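Diaminopimelate decarboxylase (Aquifex aeolicus, PDB 2P3E) catalyses the pyridoxal 5'-phosphate-dependent decarboxylation of meso-diaminopimelate to L-lysine, the last step of lysine biosynthesis by the diaminopimelate pathway. Local coordinates at the interface of chains A and B. Numbering follows the deposited sequence. Chains: chain A/B, Diaminopimelate decarboxylase.

All three contacts belong to the two-fold interface of the homodimer, and each has a twin with the chains exchanged. Contacts 1 and 2 are neighbours, the centres of their C-alpha atoms about 9 Å apart; in both, B:Met387 of turn 385-387 packs on A:Phe68 and A:Leu93, residues that in contact 2 also meet helix 410-414 of chain B. Contact 3 is a separate patch, its centre about 40 Å from that of contact 1 and 33 Å from that of contact 2, where strand 289-301 meets the start of helix 132-145. Gripping the subunits at well-separated places should fix their relative orientation.

Contact 1: the interface of chains A and B. Residues chain A 68, 87-90, 92-93; chain B 386-388, 410.
The N-terminal end of helix 88-96 in chain A, within the pyridoxal-binding domain, receives the 3-10 turn 385-387 and B:Tyr410 of chain B. A:Ser87 caps this helix: its hydroxyl OG accepts the backbone N-H of A:Glu90 at 3.1 Å and gives its own hydrogen to the carbonyl O of B:Asn386 at 2.6 Å, so the capping hydroxyl also bonds across the dimer. OG approaches that carbonyl close to the C=O direction (160°) but tilted 20° from the carbonyl plane. A chi1 of 71° sets OG between the backbone N and the carbonyl carbon of A:Ser87, where it can serve both partners. A water bridges A:Gly89 N and B:Met387 O.

B:Met387, bent at chi2 and chi3, folds into an apolar site. Its CG meets A:Phe68 CB at 3.5 Å and A:Leu93 CD2 at 3.6 Å, its SD lies over one face of the A:Phe68 ring toward the rim, and its CE turns to the backbone of A:Gly89. Beside it the two tyrosines slide past each other in opposite directions. B:Tyr410 CB sits over the centre of the A:Tyr92 ring, 3.5 Å from its centroid, while A:Gly89 CA lies over a face of the B:Tyr410 ring, offset toward its rim and 3.4 Å from that centroid. The patch joins the pyridoxal-binding domain of one subunit to the C-terminal region of the other, helping hold the homodimer together.

Contact 2: the interface of chains A and B. Residues chain A 68, 70, 93, 390, 405, 412; chain B 384, 387, 413-414.
The guanidinium of A:Arg390 and the imidazole of B:His384 meet at their edges, their planes 53° apart. B:Ile413 CG1 lies on one face of the imidazole, 3.6 Å above the plane and toward the rim, while A:Arg390 NH1 is at the ring's edge. A:Arg390 NH2 donates to ND1 of B:His384 at 2.8 Å; ND1 lies close to the guanidinium plane, but the nitrogen stands 32° out of the ring plane. NH1 adds a weak bond to the same ND1. NH2 donation to ND1, with A:Arg405 NH2 5.8 Å from that atom, may favour a neutral ring with ND1 as acceptor.

A:Arg405, extended from CG to NE, brings NH1 and NH2 end-on to the carbonyl O of B:Ile413, at 2.8 Å and 3.0 Å, the oxygen in the guanidinium plane. A:Tyr412 OH sits at the edge of both guanidinium groups. At this homodimer interface, arginines of one subunit thus hold a histidine and a helix 410-414 carbonyl of the other.

Beyond, A:Phe68 crosses B:Ile413 at about a right angle, its rim reaching CG2. B:Val414 slides past A:Pro70 in the opposite direction; its CG1, beside the backbone N (chi1 -62°), lies 3.9 Å from A:Leu93 CD1.

Contact 3: the interface of chains A and B. Residues chain A 297-299, 365; chain B 131, 133.
B:Gln133, in the first turn of helix 132-145, reaches the backbone of strand 289-301 and crosses A:Phe297, A:Leu298 and A:Arg365 obliquely. Its CG is anti to the backbone N (chi1 -170°) and the chain stays extended beyond it, which carries the terminal amide across to chain A. There the amide oxygen OE1 accepts the backbone N-H of A:Leu298 at 2.8 Å in an almost straight bond, with the donor nearly along the C=O axis. This part of the homodimer interface is remote from the other two contacts; here the start of a helix in one subunit docks on a strand of the other.

The amide plane is turned 67° from the ring of A:Phe297, and contact is made by the aliphatic stem: CG of B:Gln133 faces CD2 at the ring's rim, 4.1 Å away. On its other branch, NE2 faces the stem of A:Arg365, 3.6 Å from CB. The guanidinium plane lies 57° from the amide, and the two groups do not stack.

B:Ser131 comes up alongside, its CB against CB of A:Lys299 at 3.9 Å and its OG pointing loosely toward the A:Phe297 ring.

Two waters extend the direct bond. One links B:Gln133 N to A:Leu298 O, so that residue's backbone N-H and C=O both serve the same glutamine. The other joins the amide to the backbone of A:Arg365, lying 3.0 Å from B:Gln133 NE2 and 2.8 Å from A:Arg365 N.

Contact 1: the interface of chains A and B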
ATOM      1  N   PHE A  68       7.383   7.186   9.967  1.00 10.43           N
ATOM      2  CA  PHE A  68       6.686   8.326  10.551  1.00 10.85           C
ATOM      3  C   PHE A  68       6.238   8.199  12.015  1.00 11.34           C
ATOM      4  O   PHE A  68       5.523   9.066  12.516  1.00 11.90           O
ATOM      5  CB  PHE A  68       5.495   8.781   9.650  1.00 10.45           C
ATOM      6  CG  PHE A  68       4.455   7.716   9.370  1.00 11.12           C
ATOM      7  CD1 PHE A  68       3.668   7.181  10.397  1.00 12.10           C
ATOM      8  CD2 PHE A  68       4.218   7.286   8.056  1.00 11.17           C
ATOM      9  CE1 PHE A  68       2.684   6.211  10.131  1.00 12.54           C
ATOM     10  CE2 PHE A  68       3.234   6.334   7.768  1.00 12.54           C
ATOM     11  CZ  PHE A  68       2.460   5.783   8.806  1.00 12.86           C
ATOM     12  N   SER A  87       5.907  16.289   2.829  1.00 14.12           N
ATOM     13  CA  SER A  87       4.471  16.591   2.892  1.00 13.07           C
ATOM     14  C   SER A  87       4.129  17.451   4.092  1.00 13.08           C
ATOM     15  O   SER A  87       4.947  17.598   5.013  1.00 12.62           O
ATOM     16  CB  SER A  87       3.644  15.298   2.939  1.00 13.47           C
ATOM     17  OG  SER A  87       3.800  14.659   4.207  1.00 12.24           O
ATOM     18  N   GLY A  88       2.914  18.008   4.082  1.00 12.36           N
ATOM     19  CA  GLY A  88       2.397  18.724   5.237  1.00 13.09           C
ATOM     20  C   GLY A  88       2.208  17.831   6.466  1.00 12.86           C
ATOM     21  O   GLY A  88       2.320  18.294   7.604  1.00 12.58           O
ATOM     22  N   GLY A  89       1.899  16.558   6.239  1.00 12.34           N
ATOM     23  CA  GLY A  89       1.789  15.592   7.337  1.00 12.70           C
ATOM     24  C   GLY A  89       3.139  15.349   7.993  1.00 12.14           C
ATOM     25  O   GLY A  89       3.218  15.193   9.207  1.00 12.03           O
ATOM     26  N   GLU A  90       4.204  15.314   7.189  1.00 11.86           N
ATOM     27  CA  GLU A  90       5.555  15.208   7.739  1.00 12.20           C
ATOM     28  C   GLU A  90       6.012  16.480   8.466  1.00 12.68           C
ATOM     29  O   GLU A  90       6.743  16.403   9.472  1.00 12.78           O
ATOM     30  CB  GLU A  90       6.556  14.765   6.664  1.00 12.19           C
ATOM     31  CG  GLU A  90       6.260  13.333   6.173  1.00 11.08           C
ATOM     32  CD  GLU A  90       7.338  12.808   5.254  1.00 12.33           C
ATOM     33  OE1 GLU A  90       8.253  13.593   4.870  1.00 13.10           O
ATOM     34  OE2 GLU A  90       7.254  11.625   4.884  1.00 12.08           O
ATOM     35  N   TYR A  92       3.887  18.517  10.108  1.00 16.48           N
ATOM     36  CA  TYR A  92       3.083  18.351  11.334  1.00 17.71           C
ATOM     37  C   TYR A  92       3.789  17.438  12.348  1.00 18.54           C
ATOM     38  O   TYR A  92       3.922  17.764  13.536  1.00 18.67           O
ATOM     39  CB  TYR A  92       1.708  17.798  10.928  1.00 18.24           C
ATOM     40  CG  TYR A  92       0.962  16.942  11.952  1.00 19.37           C
ATOM     41  CD1 TYR A  92      -0.036  17.488  12.732  1.00 20.28           C
ATOM     42  CD2 TYR A  92       1.227  15.570  12.079  1.00 21.16           C
ATOM     43  CE1 TYR A  92      -0.746  16.711  13.659  1.00 21.43           C
ATOM     44  CE2 TYR A  92       0.538  14.783  13.002  1.00 22.18           C
ATOM     45  CZ  TYR A  92      -0.451  15.369  13.789  1.00 22.21           C
ATOM     46  OH  TYR A  92      -1.165  14.604  14.686  1.00 22.36           O
ATOM     47  N   LEU A  93       4.276  16.310  11.841  1.00 18.99           N
ATOM     48  CA  LEU A  93       4.988  15.318  12.620  1.00 20.07           C
ATOM     49  C   LEU A  93       6.299  15.857  13.199  1.00 20.49           C
ATOM     50  O   LEU A  93       6.557  15.711  14.409  1.00 20.04           O
ATOM     51  CB  LEU A  93       5.245  14.122  11.709  1.00 20.54           C
ATOM     52  CG  LEU A  93       5.385  12.707  12.216  1.00 24.21           C
ATOM     53  CD1 LEU A  93       4.109  12.232  12.917  1.00 23.02           C
ATOM     54  CD2 LEU A  93       5.648  11.918  10.977  1.00 26.15           C
TER
ATOM     55  N   ASN B 386       4.232   8.637   3.225  1.00 11.71           N
ATOM     56  CA  ASN B 386       4.554  10.059   3.236  1.00 12.32           C
ATOM     57  C   ASN B 386       3.600  10.868   4.134  1.00 12.37           C
ATOM     58  O   ASN B 386       3.451  12.076   3.959  1.00 12.35           O
ATOM     59  CB  ASN B 386       4.580  10.647   1.804  1.00 12.02           C
ATOM     60  CG  ASN B 386       5.753  10.140   0.935  1.00 13.89           C
ATOM     61  OD1 ASN B 386       5.926  10.624  -0.169  1.00 15.44           O
ATOM     62  ND2 ASN B 386       6.561   9.192   1.436  1.00 15.88           N
ATOM     63  N   MET B 387       2.959  10.197   5.096  1.00 11.75           N
ATOM     64  CA  MET B 387       2.045  10.869   6.032  1.00 12.12           C
ATOM     65  C   MET B 387       0.914  11.583   5.281  1.00 12.34           C
ATOM     66  O   MET B 387       0.510  12.687   5.650  1.00 12.11           O
ATOM     67  CB  MET B 387       2.818  11.837   6.956  1.00 12.32           C
ATOM     68  CG  MET B 387       3.396  11.193   8.200  1.00 13.11           C
ATOM     69  SD  MET B 387       2.115  10.585   9.347  1.00 15.21           S
ATOM     70  CE  MET B 387       1.345  12.140   9.821  1.00 16.98           C
ATOM     71  N   ARG B 388       0.399  10.939   4.234  1.00 12.09           N
ATOM     72  CA  ARG B 388      -0.673  11.506   3.443  1.00 13.68           C
ATOM     73  C   ARG B 388      -2.020  10.936   3.862  1.00 13.02           C
ATOM     74  O   ARG B 388      -2.243   9.735   3.737  1.00 12.16           O
ATOM     75  CB  ARG B 388      -0.431  11.263   1.939  1.00 14.13           C
ATOM     76  CG  ARG B 388       0.879  11.886   1.446  1.00 17.40           C
ATOM     77  CD  ARG B 388       0.943  12.061  -0.074  1.00 19.25           C
ATOM     78  NE  ARG B 388       0.294  13.314  -0.478  1.00 27.20           N
ATOM     79  CZ  ARG B 388       0.849  14.540  -0.486  1.00 30.34           C
ATOM     80  NH1 ARG B 388       2.131  14.763  -0.162  1.00 27.03           N
ATOM     81  NH2 ARG B 388       0.089  15.576  -0.859  1.00 32.15           N
ATOM     82  N   TYR B 410      -4.194  14.366   9.667  1.00 14.05           N
ATOM     83  CA  TYR B 410      -2.930  13.827  10.189  1.00 13.81           C
ATOM     84  C   TYR B 410      -3.093  13.097  11.523  1.00 13.84           C
ATOM     85  O   TYR B 410      -2.440  12.069  11.761  1.00 12.46           O
ATOM     86  CB  TYR B 410      -1.890  14.945  10.344  1.00 13.54           C
ATOM     87  CG  TYR B 410      -1.671  15.775   9.096  1.00 14.32           C
ATOM     88  CD1 TYR B 410      -1.640  15.181   7.822  1.00 13.51           C
ATOM     89  CD2 TYR B 410      -1.452  17.146   9.190  1.00 15.25           C
ATOM     90  CE1 TYR B 410      -1.442  15.956   6.675  1.00 14.09           C
ATOM     91  CE2 TYR B 410      -1.240  17.923   8.054  1.00 15.26           C
ATOM     92  CZ  TYR B 410      -1.234  17.313   6.802  1.00 15.36           C
ATOM     93  OH  TYR B 410      -1.017  18.080   5.682  1.00 15.59           O
TER
HETATM   94  O   HOH W   1       0.661  15.014   4.037  1.00 21.84           O

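Contact 2: the interface of chains A and B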
ATOM      1  N   PHE A  68       7.383   7.186   9.967  1.00 10.43           N
ATOM      2  CA  PHE A  68       6.686   8.326  10.551  1.00 10.85           C
ATOM      3  C   PHE A  68       6.238   8.199  12.015  1.00 11.34           C
ATOM      4  O   PHE A  68       5.523   9.066  12.516  1.00 11.90           O
ATOM      5  CB  PHE A  68       5.495   8.781   9.650  1.00 10.45           C
ATOM      6  CG  PHE A  68       4.455   7.716   9.370  1.00 11.12           C
ATOM      7  CD1 PHE A  68       3.668   7.181  10.397  1.00 12.10           C
ATOM      8  CD2 PHE A  68       4.218   7.286   8.056  1.00 11.17           C
ATOM      9  CE1 PHE A  68       2.684   6.211  10.131  1.00 12.54           C
ATOM     10  CE2 PHE A  68       3.234   6.334   7.768  1.00 12.54           C
ATOM     11  CZ  PHE A  68       2.460   5.783   8.806  1.00 12.86           C
ATOM     12  N   PRO A  70       5.782   8.958  15.546  1.00 13.08           N
ATOM     13  CA  PRO A  70       6.167  10.222  16.200  1.00 13.80           C
ATOM     14  C   PRO A  70       7.141  10.053  17.355  1.00 14.04           C
ATOM     15  O   PRO A  70       7.911  10.983  17.627  1.00 14.10           O
ATOM     16  CB  PRO A  70       4.838  10.826  16.696  1.00 13.47           C
ATOM     17  CG  PRO A  70       3.790   9.738  16.556  1.00 14.52           C
ATOM     18  CD  PRO A  70       4.330   8.716  15.579  1.00 12.93           C
ATOM     19  N   LEU A  93       4.276  16.310  11.841  1.00 18.99           N
ATOM     20  CA  LEU A  93       4.988  15.318  12.620  1.00 20.07           C
ATOM     21  C   LEU A  93       6.299  15.857  13.199  1.00 20.49           C
ATOM     22  O   LEU A  93       6.557  15.711  14.409  1.00 20.04           O
ATOM     23  CB  LEU A  93       5.245  14.122  11.709  1.00 20.54           C
ATOM     24  CG  LEU A  93       5.385  12.707  12.216  1.00 24.21           C
ATOM     25  CD1 LEU A  93       4.109  12.232  12.917  1.00 23.02           C
ATOM     26  CD2 LEU A  93       5.648  11.918  10.977  1.00 26.15           C
ATOM     27  N   ARG A 390      -3.317  -2.764  11.157  1.00 11.60           N
ATOM     28  CA  ARG A 390      -1.863  -2.791  11.144  1.00 13.04           C
ATOM     29  C   ARG A 390      -1.279  -3.195  12.500  1.00 12.66           C
ATOM     30  O   ARG A 390      -1.988  -3.208  13.520  1.00 12.48           O
ATOM     31  CB  ARG A 390      -1.282  -1.438  10.751  1.00 11.91           C
ATOM     32  CG  ARG A 390      -1.669  -0.935   9.376  1.00 16.63           C
ATOM     33  CD  ARG A 390      -1.885   0.550   9.641  1.00 21.46           C
ATOM     34  NE  ARG A 390      -1.508   1.358   8.566  1.00 24.20           N
ATOM     35  CZ  ARG A 390      -1.798   2.639   8.450  1.00 21.46           C
ATOM     36  NH1 ARG A 390      -2.501   3.312   9.378  1.00 20.09           N
ATOM     37  NH2 ARG A 390      -1.385   3.225   7.360  1.00 21.03           N
ATOM     38  N   ARG A 405       3.197   2.331  19.130  1.00 12.02           N
ATOM     39  CA  ARG A 405       1.954   2.357  18.384  1.00 11.79           C
ATOM     40  C   ARG A 405       1.121   1.155  18.785  1.00 11.85           C
ATOM     41  O   ARG A 405       1.574   0.020  18.694  1.00 11.95           O
ATOM     42  CB  ARG A 405       2.173   2.334  16.858  1.00 11.11           C
ATOM     43  CG  ARG A 405       0.885   2.733  16.113  1.00 10.37           C
ATOM     44  CD  ARG A 405       1.025   2.597  14.575  1.00 10.52           C
ATOM     45  NE  ARG A 405      -0.267   2.748  13.897  1.00  8.80           N
ATOM     46  CZ  ARG A 405      -0.734   3.886  13.375  1.00 10.60           C
ATOM     47  NH1 ARG A 405      -0.018   5.008  13.410  1.00 11.23           N
ATOM     48  NH2 ARG A 405      -1.930   3.893  12.777  1.00 11.67           N
ATOM     49  N   TYR A 412     -11.093   1.224  13.782  1.00 12.86           N
ATOM     50  CA  TYR A 412     -10.180   2.299  13.343  1.00 12.07           C
ATOM     51  C   TYR A 412     -10.144   2.443  11.805  1.00 11.56           C
ATOM     52  O   TYR A 412     -10.129   3.562  11.260  1.00 11.60           O
ATOM     53  CB  TYR A 412      -8.760   1.985  13.839  1.00 12.09           C
ATOM     54  CG  TYR A 412      -7.691   2.879  13.241  1.00 12.16           C
ATOM     55  CD1 TYR A 412      -7.433   4.161  13.769  1.00 13.83           C
ATOM     56  CD2 TYR A 412      -6.944   2.456  12.141  1.00 11.81           C
ATOM     57  CE1 TYR A 412      -6.435   4.985  13.224  1.00 12.06           C
ATOM     58  CE2 TYR A 412      -5.960   3.283  11.574  1.00 11.11           C
ATOM     59  CZ  TYR A 412      -5.697   4.518  12.125  1.00 11.63           C
ATOM     60  OH  TYR A 412      -4.724   5.306  11.549  1.00 11.94           O
TER
ATOM     61  N   HIS B 384      -0.877   5.334   3.959  1.00 10.01           N
ATOM     62  CA  HIS B 384      -0.512   6.630   4.515  1.00 10.14           C
ATOM     63  C   HIS B 384       0.935   6.996   4.233  1.00 10.62           C
ATOM     64  O   HIS B 384       1.502   7.865   4.895  1.00 10.41           O
ATOM     65  CB  HIS B 384      -0.757   6.660   6.036  1.00  9.90           C
ATOM     66  CG  HIS B 384      -2.205   6.561   6.395  1.00 10.89           C
ATOM     67  ND1 HIS B 384      -2.689   5.657   7.315  1.00 11.15           N
ATOM     68  CD2 HIS B 384      -3.277   7.241   5.925  1.00 10.56           C
ATOM     69  CE1 HIS B 384      -4.000   5.806   7.423  1.00 11.97           C
ATOM     70  NE2 HIS B 384      -4.383   6.745   6.574  1.00 10.67           N
ATOM     71  N   MET B 387       2.959  10.197   5.096  1.00 11.75           N
ATOM     72  CA  MET B 387       2.045  10.869   6.032  1.00 12.12           C
ATOM     73  C   MET B 387       0.914  11.583   5.281  1.00 12.34           C
ATOM     74  O   MET B 387       0.510  12.687   5.650  1.00 12.11           O
ATOM     75  CB  MET B 387       2.818  11.837   6.956  1.00 12.32           C
ATOM     76  CG  MET B 387       3.396  11.193   8.200  1.00 13.11           C
ATOM     77  SD  MET B 387       2.115  10.585   9.347  1.00 15.21           S
ATOM     78  CE  MET B 387       1.345  12.140   9.821  1.00 16.98           C
ATOM     79  N   ILE B 413      -3.964   9.332  11.183  1.00 11.99           N
ATOM     80  CA  ILE B 413      -2.815   8.482  10.818  1.00 12.35           C
ATOM     81  C   ILE B 413      -2.043   8.014  12.066  1.00 12.19           C
ATOM     82  O   ILE B 413      -1.708   6.832  12.187  1.00 12.36           O
ATOM     83  CB  ILE B 413      -1.857   9.187   9.815  1.00 12.49           C
ATOM     84  CG1 ILE B 413      -2.612   9.619   8.542  1.00 13.32           C
ATOM     85  CG2 ILE B 413      -0.663   8.268   9.436  1.00 12.53           C
ATOM     86  CD1 ILE B 413      -1.780  10.523   7.602  1.00 12.83           C
ATOM     87  N   VAL B 414      -1.756   8.944  12.979  1.00 12.65           N
ATOM     88  CA  VAL B 414      -0.906   8.618  14.137  1.00 13.06           C
ATOM     89  C   VAL B 414      -1.670   8.418  15.458  1.00 13.26           C
ATOM     90  O   VAL B 414      -1.051   8.271  16.515  1.00 13.62           O
ATOM     91  CB  VAL B 414       0.245   9.660  14.315  1.00 13.49           C
ATOM     92  CG1 VAL B 414       1.168   9.637  13.079  1.00 13.50           C
ATOM     93  CG2 VAL B 414      -0.311  11.051  14.529  1.00 13.06           C
TER

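Contact 3: the interface of chains A and B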
ATOM      1  N   PHE A 297       0.144 -21.884   9.029  1.00 22.18           N
ATOM      2  CA  PHE A 297      -0.013 -23.170   8.346  1.00 23.57           C
ATOM      3  C   PHE A 297       1.206 -23.512   7.508  1.00 23.57           C
ATOM      4  O   PHE A 297       1.912 -22.621   7.029  1.00 23.22           O
ATOM      5  CB  PHE A 297      -1.236 -23.170   7.427  1.00 23.59           C
ATOM      6  CG  PHE A 297      -2.514 -22.756   8.100  1.00 25.10           C
ATOM      7  CD1 PHE A 297      -3.064 -21.507   7.851  1.00 25.13           C
ATOM      8  CD2 PHE A 297      -3.179 -23.624   8.953  1.00 25.91           C
ATOM      9  CE1 PHE A 297      -4.259 -21.116   8.461  1.00 26.93           C
ATOM     10  CE2 PHE A 297      -4.371 -23.248   9.564  1.00 26.41           C
ATOM     11  CZ  PHE A 297      -4.909 -21.984   9.315  1.00 24.85           C
ATOM     12  N   LEU A 298       1.449 -24.811   7.357  1.00 24.06           N
ATOM     13  CA  LEU A 298       2.378 -25.312   6.359  1.00 25.49           C
ATOM     14  C   LEU A 298       1.577 -26.069   5.305  1.00 25.65           C
ATOM     15  O   LEU A 298       0.648 -26.808   5.648  1.00 25.99           O
ATOM     16  CB  LEU A 298       3.407 -26.262   6.994  1.00 25.77           C
ATOM     17  CG  LEU A 298       4.223 -25.847   8.224  1.00 27.30           C
ATOM     18  CD1 LEU A 298       5.106 -27.022   8.667  1.00 29.39           C
ATOM     19  CD2 LEU A 298       5.081 -24.624   7.944  1.00 27.86           C
ATOM     20  N   LYS A 299       1.916 -25.871   4.032  1.00 26.27           N
ATOM     21  CA  LYS A 299       1.305 -26.652   2.956  1.00 27.20           C
ATOM     22  C   LYS A 299       2.284 -26.921   1.817  1.00 28.44           C
ATOM     23  O   LYS A 299       3.177 -26.112   1.532  1.00 27.20           O
ATOM     24  CB  LYS A 299      -0.023 -26.034   2.455  1.00 27.41           C
ATOM     25  CG  LYS A 299       0.084 -24.788   1.583  1.00 27.75           C
ATOM     26  CD  LYS A 299      -1.300 -24.297   1.078  1.00 26.29           C
ATOM     27  CE  LYS A 299      -1.741 -24.991  -0.218  1.00 25.81           C
ATOM     28  NZ  LYS A 299      -2.972 -24.364  -0.823  1.00 23.31           N
ATOM     29  N   ARG A 365       3.553 -24.658  13.086  1.00 27.05           N
ATOM     30  CA  ARG A 365       2.443 -23.788  13.528  1.00 26.61           C
ATOM     31  C   ARG A 365       2.689 -23.247  14.939  1.00 26.25           C
ATOM     32  O   ARG A 365       3.082 -23.995  15.836  1.00 25.78           O
ATOM     33  CB  ARG A 365       1.098 -24.537  13.505  1.00 26.51           C
ATOM     34  CG  ARG A 365      -0.103 -23.722  14.048  1.00 26.99           C
ATOM     35  CD  ARG A 365      -1.429 -24.512  14.008  1.00 27.69           C
ATOM     36  NE  ARG A 365      -2.567 -23.792  14.607  1.00 26.02           N
ATOM     37  CZ  ARG A 365      -3.247 -22.840  13.975  1.00 25.42           C
ATOM     38  NH1 ARG A 365      -2.892 -22.493  12.753  1.00 24.72           N
ATOM     39  NH2 ARG A 365      -4.266 -22.227  14.556  1.00 26.15           N
TER
ATOM     40  N   SER B 131      -5.839 -25.631   3.009  1.00 22.95           N
ATOM     41  CA  SER B 131      -4.851 -26.652   3.368  1.00 23.50           C
ATOM     42  C   SER B 131      -5.421 -27.755   4.261  1.00 23.95           C
ATOM     43  O   SER B 131      -6.460 -27.594   4.902  1.00 23.78           O
ATOM     44  CB  SER B 131      -3.622 -26.024   4.056  1.00 22.58           C
ATOM     45  OG  SER B 131      -4.018 -25.421   5.276  1.00 22.20           O
ATOM     46  N   GLN B 133      -3.833 -28.859   6.983  1.00 25.23           N
ATOM     47  CA  GLN B 133      -3.626 -28.409   8.351  1.00 24.80           C
ATOM     48  C   GLN B 133      -4.796 -27.528   8.817  1.00 23.86           C
ATOM     49  O   GLN B 133      -5.261 -27.650   9.958  1.00 23.40           O
ATOM     50  CB  GLN B 133      -2.275 -27.706   8.492  1.00 24.99           C
ATOM     51  CG  GLN B 133      -1.902 -27.424   9.931  1.00 26.53           C
ATOM     52  CD  GLN B 133      -0.461 -27.003  10.103  1.00 28.12           C
ATOM     53  OE1 GLN B 133       0.189 -26.539   9.161  1.00 27.09           O
ATOM     54  NE2 GLN B 133       0.057 -27.177  11.320  1.00 28.08           N
TER
HETATM   55  O   HOH W   2       2.902 -27.236  12.128  1.00 20.84           O
HETATM   56  O   HOH W   3      -1.399 -28.636   5.149  1.00 21.88           O